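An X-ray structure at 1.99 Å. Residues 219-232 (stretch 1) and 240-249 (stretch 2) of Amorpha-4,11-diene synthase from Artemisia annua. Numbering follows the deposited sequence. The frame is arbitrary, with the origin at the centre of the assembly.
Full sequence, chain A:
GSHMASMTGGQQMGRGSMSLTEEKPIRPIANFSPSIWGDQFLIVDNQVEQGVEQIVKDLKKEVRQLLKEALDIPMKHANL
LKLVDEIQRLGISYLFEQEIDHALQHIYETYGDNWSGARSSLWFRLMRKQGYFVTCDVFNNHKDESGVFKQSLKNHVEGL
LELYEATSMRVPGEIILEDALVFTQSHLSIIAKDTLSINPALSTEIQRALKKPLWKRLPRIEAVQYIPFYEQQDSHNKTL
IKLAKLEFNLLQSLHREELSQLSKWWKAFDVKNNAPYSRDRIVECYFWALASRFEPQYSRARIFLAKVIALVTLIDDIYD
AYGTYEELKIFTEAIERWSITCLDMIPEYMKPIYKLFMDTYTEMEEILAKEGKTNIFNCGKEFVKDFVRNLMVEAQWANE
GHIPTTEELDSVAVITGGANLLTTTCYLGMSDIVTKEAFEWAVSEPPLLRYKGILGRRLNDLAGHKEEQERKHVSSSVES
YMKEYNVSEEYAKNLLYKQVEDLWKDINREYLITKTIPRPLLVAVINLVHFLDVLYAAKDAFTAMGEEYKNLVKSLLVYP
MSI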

# COMPACT_ATOMS: atom_id res chain seq x y z
N PRO A 219 -1.31 -5.99 -3.25
CA PRO A 219 -1.93 -6.90 -4.23
C PRO A 219 -1.09 -7.22 -5.46
O PRO A 219 -1.13 -8.36 -5.90
CB PRO A 219 -3.23 -6.18 -4.65
CG PRO A 219 -3.19 -4.81 -3.98
CD PRO A 219 -2.23 -4.92 -2.83
N ARG A 220 -0.33 -6.26 -6.00
CA ARG A 220 0.50 -6.56 -7.17
C ARG A 220 1.67 -7.48 -6.81
O ARG A 220 2.12 -8.31 -7.61
CB ARG A 220 1.03 -5.27 -7.81
CG ARG A 220 1.77 -5.46 -9.15
CD ARG A 220 0.84 -6.01 -10.23
NE ARG A 220 1.48 -5.97 -11.54
CZ ARG A 220 0.95 -6.45 -12.66
NH1 ARG A 220 -0.25 -7.02 -12.65
NH2 ARG A 220 1.63 -6.35 -13.81
N ILE A 221 2.17 -7.33 -5.59
CA ILE A 221 3.25 -8.22 -5.13
C ILE A 221 2.68 -9.63 -4.88
O ILE A 221 3.35 -10.63 -5.14
CB ILE A 221 3.93 -7.68 -3.85
CG1 ILE A 221 4.61 -6.34 -4.15
CG2 ILE A 221 4.95 -8.66 -3.31
CD1 ILE A 221 5.21 -5.65 -2.89
N GLU A 222 1.46 -9.71 -4.36
CA GLU A 222 0.83 -11.04 -4.20
C GLU A 222 0.67 -11.74 -5.54
O GLU A 222 0.97 -12.93 -5.67
CB GLU A 222 -0.52 -10.94 -3.48
CG GLU A 222 -1.38 -12.22 -3.54
CD GLU A 222 -0.81 -13.38 -2.72
OE1 GLU A 222 0.17 -13.16 -1.95
OE2 GLU A 222 -1.34 -14.51 -2.83
N ALA A 223 0.25 -11.00 -6.56
CA ALA A 223 0.03 -11.59 -7.87
C ALA A 223 1.30 -12.22 -8.42
O ALA A 223 1.27 -13.36 -8.90
CB ALA A 223 -0.53 -10.53 -8.86
N VAL A 224 2.42 -11.51 -8.35
CA VAL A 224 3.67 -12.06 -8.86
C VAL A 224 4.04 -13.36 -8.15
O VAL A 224 4.64 -14.24 -8.76
CB VAL A 224 4.88 -11.06 -8.79
CG1 VAL A 224 4.47 -9.68 -9.23
CG2 VAL A 224 5.46 -11.00 -7.41
N GLN A 225 3.68 -13.48 -6.87
CA GLN A 225 4.02 -14.70 -6.13
C GLN A 225 2.93 -15.76 -6.27
O GLN A 225 3.22 -16.96 -6.27
CB GLN A 225 4.26 -14.38 -4.64
CG GLN A 225 5.37 -13.36 -4.39
CD GLN A 225 5.43 -12.90 -2.93
OE1 GLN A 225 4.78 -13.49 -2.05
NE2 GLN A 225 6.20 -11.85 -2.67
N TYR A 226 1.67 -15.34 -6.37
CA TYR A 226 0.58 -16.32 -6.40
C TYR A 226 0.44 -17.00 -7.76
O TYR A 226 0.08 -18.17 -7.86
CB TYR A 226 -0.74 -15.66 -6.02
CG TYR A 226 -1.87 -16.66 -5.78
CD1 TYR A 226 -1.84 -17.51 -4.67
CD2 TYR A 226 -2.95 -16.75 -6.64
CE1 TYR A 226 -2.86 -18.43 -4.43
CE2 TYR A 226 -3.99 -17.67 -6.41
CZ TYR A 226 -3.94 -18.50 -5.31
OH TYR A 226 -4.95 -19.41 -5.08
N ILE A 227 0.74 -16.26 -8.82
CA ILE A 227 0.59 -16.79 -10.16
C ILE A 227 1.33 -18.13 -10.35
O ILE A 227 0.69 -19.12 -10.73
CB ILE A 227 0.96 -15.73 -11.23
CG1 ILE A 227 -0.15 -14.68 -11.33
CG2 ILE A 227 1.16 -16.39 -12.58
CD1 ILE A 227 0.20 -13.48 -12.24
N PRO A 228 2.64 -18.20 -10.04
CA PRO A 228 3.32 -19.49 -10.22
C PRO A 228 2.81 -20.58 -9.28
O PRO A 228 2.76 -21.75 -9.69
CB PRO A 228 4.79 -19.18 -9.89
CG PRO A 228 4.72 -17.95 -9.00
CD PRO A 228 3.58 -17.15 -9.57
N PHE A 229 2.47 -20.24 -8.04
CA PHE A 229 1.92 -21.25 -7.16
C PHE A 229 0.62 -21.79 -7.75
O PHE A 229 0.39 -23.01 -7.77
CB PHE A 229 1.70 -20.72 -5.73
CG PHE A 229 0.91 -21.68 -4.86
CD1 PHE A 229 1.53 -22.76 -4.26
CD2 PHE A 229 -0.45 -21.50 -4.66
CE1 PHE A 229 0.82 -23.65 -3.48
CE2 PHE A 229 -1.17 -22.39 -3.88
CZ PHE A 229 -0.53 -23.47 -3.29
N TYR A 230 -0.24 -20.90 -8.24
CA TYR A 230 -1.54 -21.33 -8.76
C TYR A 230 -1.33 -22.22 -9.99
O TYR A 230 -1.98 -23.26 -10.13
CB TYR A 230 -2.42 -20.12 -9.11
CG TYR A 230 -3.83 -20.48 -9.53
CD1 TYR A 230 -4.80 -20.82 -8.58
CD2 TYR A 230 -4.20 -20.50 -10.87
CE1 TYR A 230 -6.11 -21.16 -8.96
CE2 TYR A 230 -5.49 -20.84 -11.26
CZ TYR A 230 -6.44 -21.16 -10.30
OH TYR A 230 -7.72 -21.50 -10.70
N GLU A 231 -0.41 -21.83 -10.85
CA GLU A 231 -0.20 -22.51 -12.11
C GLU A 231 0.23 -23.95 -11.89
O GLU A 231 -0.07 -24.82 -12.70
CB GLU A 231 0.84 -21.77 -12.97
CG GLU A 231 1.11 -22.44 -14.31
CD GLU A 231 2.00 -21.61 -15.23
OE1 GLU A 231 2.82 -20.81 -14.72
OE2 GLU A 231 1.86 -21.76 -16.46
N GLN A 232 0.89 -24.20 -10.76
CA GLN A 232 1.40 -25.54 -10.47
C GLN A 232 0.44 -26.39 -9.62
O GLN A 232 0.72 -27.57 -9.35
CB GLN A 232 2.80 -25.45 -9.83
CG GLN A 232 2.85 -24.82 -8.45
CD GLN A 232 2.48 -25.79 -7.33
OE1 GLN A 232 3.04 -26.89 -7.23
NE2 GLN A 232 1.52 -25.39 -6.50
N LEU A 240 -8.19 -19.22 -16.12
CA LEU A 240 -7.77 -18.12 -15.24
C LEU A 240 -6.27 -17.88 -15.29
O LEU A 240 -5.82 -16.74 -15.33
CB LEU A 240 -8.16 -18.40 -13.78
CG LEU A 240 -9.58 -18.19 -13.27
CD1 LEU A 240 -9.59 -18.48 -11.76
CD2 LEU A 240 -10.06 -16.76 -13.54
N ILE A 241 -5.49 -18.96 -15.26
CA ILE A 241 -4.04 -18.78 -15.22
C ILE A 241 -3.53 -18.22 -16.55
O ILE A 241 -2.62 -17.38 -16.56
CB ILE A 241 -3.26 -20.07 -14.83
CG1 ILE A 241 -1.79 -19.73 -14.52
CG2 ILE A 241 -3.33 -21.13 -15.92
CD1 ILE A 241 -1.63 -18.69 -13.42
N LYS A 242 -4.14 -18.65 -17.66
CA LYS A 242 -3.72 -18.12 -18.96
C LYS A 242 -3.97 -16.62 -19.03
O LYS A 242 -3.10 -15.83 -19.44
CB LYS A 242 -4.46 -18.83 -20.08
CG LYS A 242 -3.95 -18.46 -21.46
CD LYS A 242 -4.81 -19.07 -22.56
CE LYS A 242 -4.10 -19.01 -23.90
NZ LYS A 242 -5.02 -19.36 -25.01
N LEU A 243 -5.16 -16.22 -18.60
CA LEU A 243 -5.53 -14.82 -18.56
C LEU A 243 -4.67 -14.01 -17.60
O LEU A 243 -4.23 -12.89 -17.92
CB LEU A 243 -7.00 -14.69 -18.13
CG LEU A 243 -7.54 -13.27 -17.97
CD1 LEU A 243 -7.39 -12.48 -19.25
CD2 LEU A 243 -8.99 -13.33 -17.55
N ALA A 244 -4.43 -14.56 -16.41
CA ALA A 244 -3.66 -13.84 -15.40
C ALA A 244 -2.24 -13.52 -15.88
O ALA A 244 -1.69 -12.46 -15.56
CB ALA A 244 -3.62 -14.62 -14.08
N LYS A 245 -1.64 -14.44 -16.62
CA LYS A 245 -0.26 -14.24 -17.05
C LYS A 245 -0.18 -13.26 -18.21
O LYS A 245 0.73 -12.43 -18.26
CB LYS A 245 0.39 -15.57 -17.42
CG LYS A 245 0.58 -16.53 -16.25
CD LYS A 245 1.07 -17.90 -16.77
CE LYS A 245 2.56 -18.09 -16.56
NZ LYS A 245 3.06 -19.36 -17.19
N LEU A 246 -1.12 -13.37 -19.16
CA LEU A 246 -1.18 -12.45 -20.30
C LEU A 246 -1.40 -11.03 -19.79
O LEU A 246 -0.76 -10.07 -20.25
CB LEU A 246 -2.32 -12.84 -21.25
CG LEU A 246 -2.03 -13.76 -22.45
CD1 LEU A 246 -0.91 -14.71 -22.16
CD2 LEU A 246 -3.30 -14.53 -22.85
N GLU A 247 -2.32 -10.90 -18.84
CA GLU A 247 -2.67 -9.61 -18.27
C GLU A 247 -1.53 -9.07 -17.42
O GLU A 247 -1.26 -7.88 -17.43
CB GLU A 247 -3.93 -9.73 -17.43
CG GLU A 247 -5.19 -9.83 -18.27
CD GLU A 247 -5.48 -8.54 -19.03
OE1 GLU A 247 -5.07 -7.45 -18.56
OE2 GLU A 247 -6.13 -8.63 -20.09
N PHE A 248 -0.86 -9.95 -16.69
CA PHE A 248 0.26 -9.49 -15.88
C PHE A 248 1.25 -8.79 -16.77
O PHE A 248 1.75 -7.72 -16.42
CB PHE A 248 0.98 -10.64 -15.18
CG PHE A 248 2.04 -10.16 -14.25
CD1 PHE A 248 1.72 -9.77 -12.96
CD2 PHE A 248 3.35 -10.00 -14.69
CE1 PHE A 248 2.70 -9.30 -12.10
CE2 PHE A 248 4.34 -9.51 -13.84
CZ PHE A 248 4.01 -9.17 -12.55
N ASN A 249 1.56 -9.41 -17.90
CA ASN A 249 2.58 -8.86 -18.80
C ASN A 249 2.12 -7.57 -19.47
O ASN A 249 2.91 -6.63 -19.64
CB ASN A 249 3.05 -9.91 -19.83
CG ASN A 249 3.96 -10.98 -19.21
OD1 ASN A 249 4.45 -10.83 -18.08
ND2 ASN A 249 4.18 -12.07 -19.96

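The guanidinium of Arg220 engages a single residue, Phe248, in two ways at once. It lies flat on the phenyl ring, with centres 3.9 Å apart and planes inclined by only 15°, so the cation meets the electron-rich face of the aromatic; Arg220 CZ comes within 3.4 Å of Phe248 CE1. Its NH2 also donates a hydrogen bond to the backbone O of Phe248 at 3.0 Å, with an N-H...O angle of 142°. The CA-to-CB bond of Arg220 points sideways, and the extended outer part of the chain carries the charged group across to the ring.

The supporting framework is a pair of helices running nearly antiparallel, their directions 152° apart and their axes no closer than 10.2 Å. The spacing is uneven: CA of Glu231 lies 6.2 Å from CA of Ile241, whereas CA of Val224 and CA of Phe248 are 8.2 Å apart, a wider gap that the phenyl side chain helps to fill. Stretch 1 is kinked at Pro228, whose ring nitrogen has no hydrogen to give to the preceding turn.

Between these points Ile227 acts as a knob, seated among Ile241, Ala244, Lys245 and Phe248. Its CG2 lies 3.7 Å from Ile241 CD1 and also 3.7 Å from Lys245 CG, while its CD1 approaches Phe248 CD1 at 4.1 Å. Val224 CG1 adds an apolar contact with Phe248 CZ at 3.4 Å. Ile241 CD1 also reaches the edge of the Tyr230 ring, 4.0 Å from CD2.

Glu231 combines both kinds of chemistry. Its CB packs 3.7 Å from Ile241 CG1, and its carboxylate forms a salt bridge with Lys245: NZ donates to Glu231 OE2 at 2.8 Å and, weakly, to Glu231 OE1 at 2.9 Å. Together the stretches bury 582 Å², counting both sides.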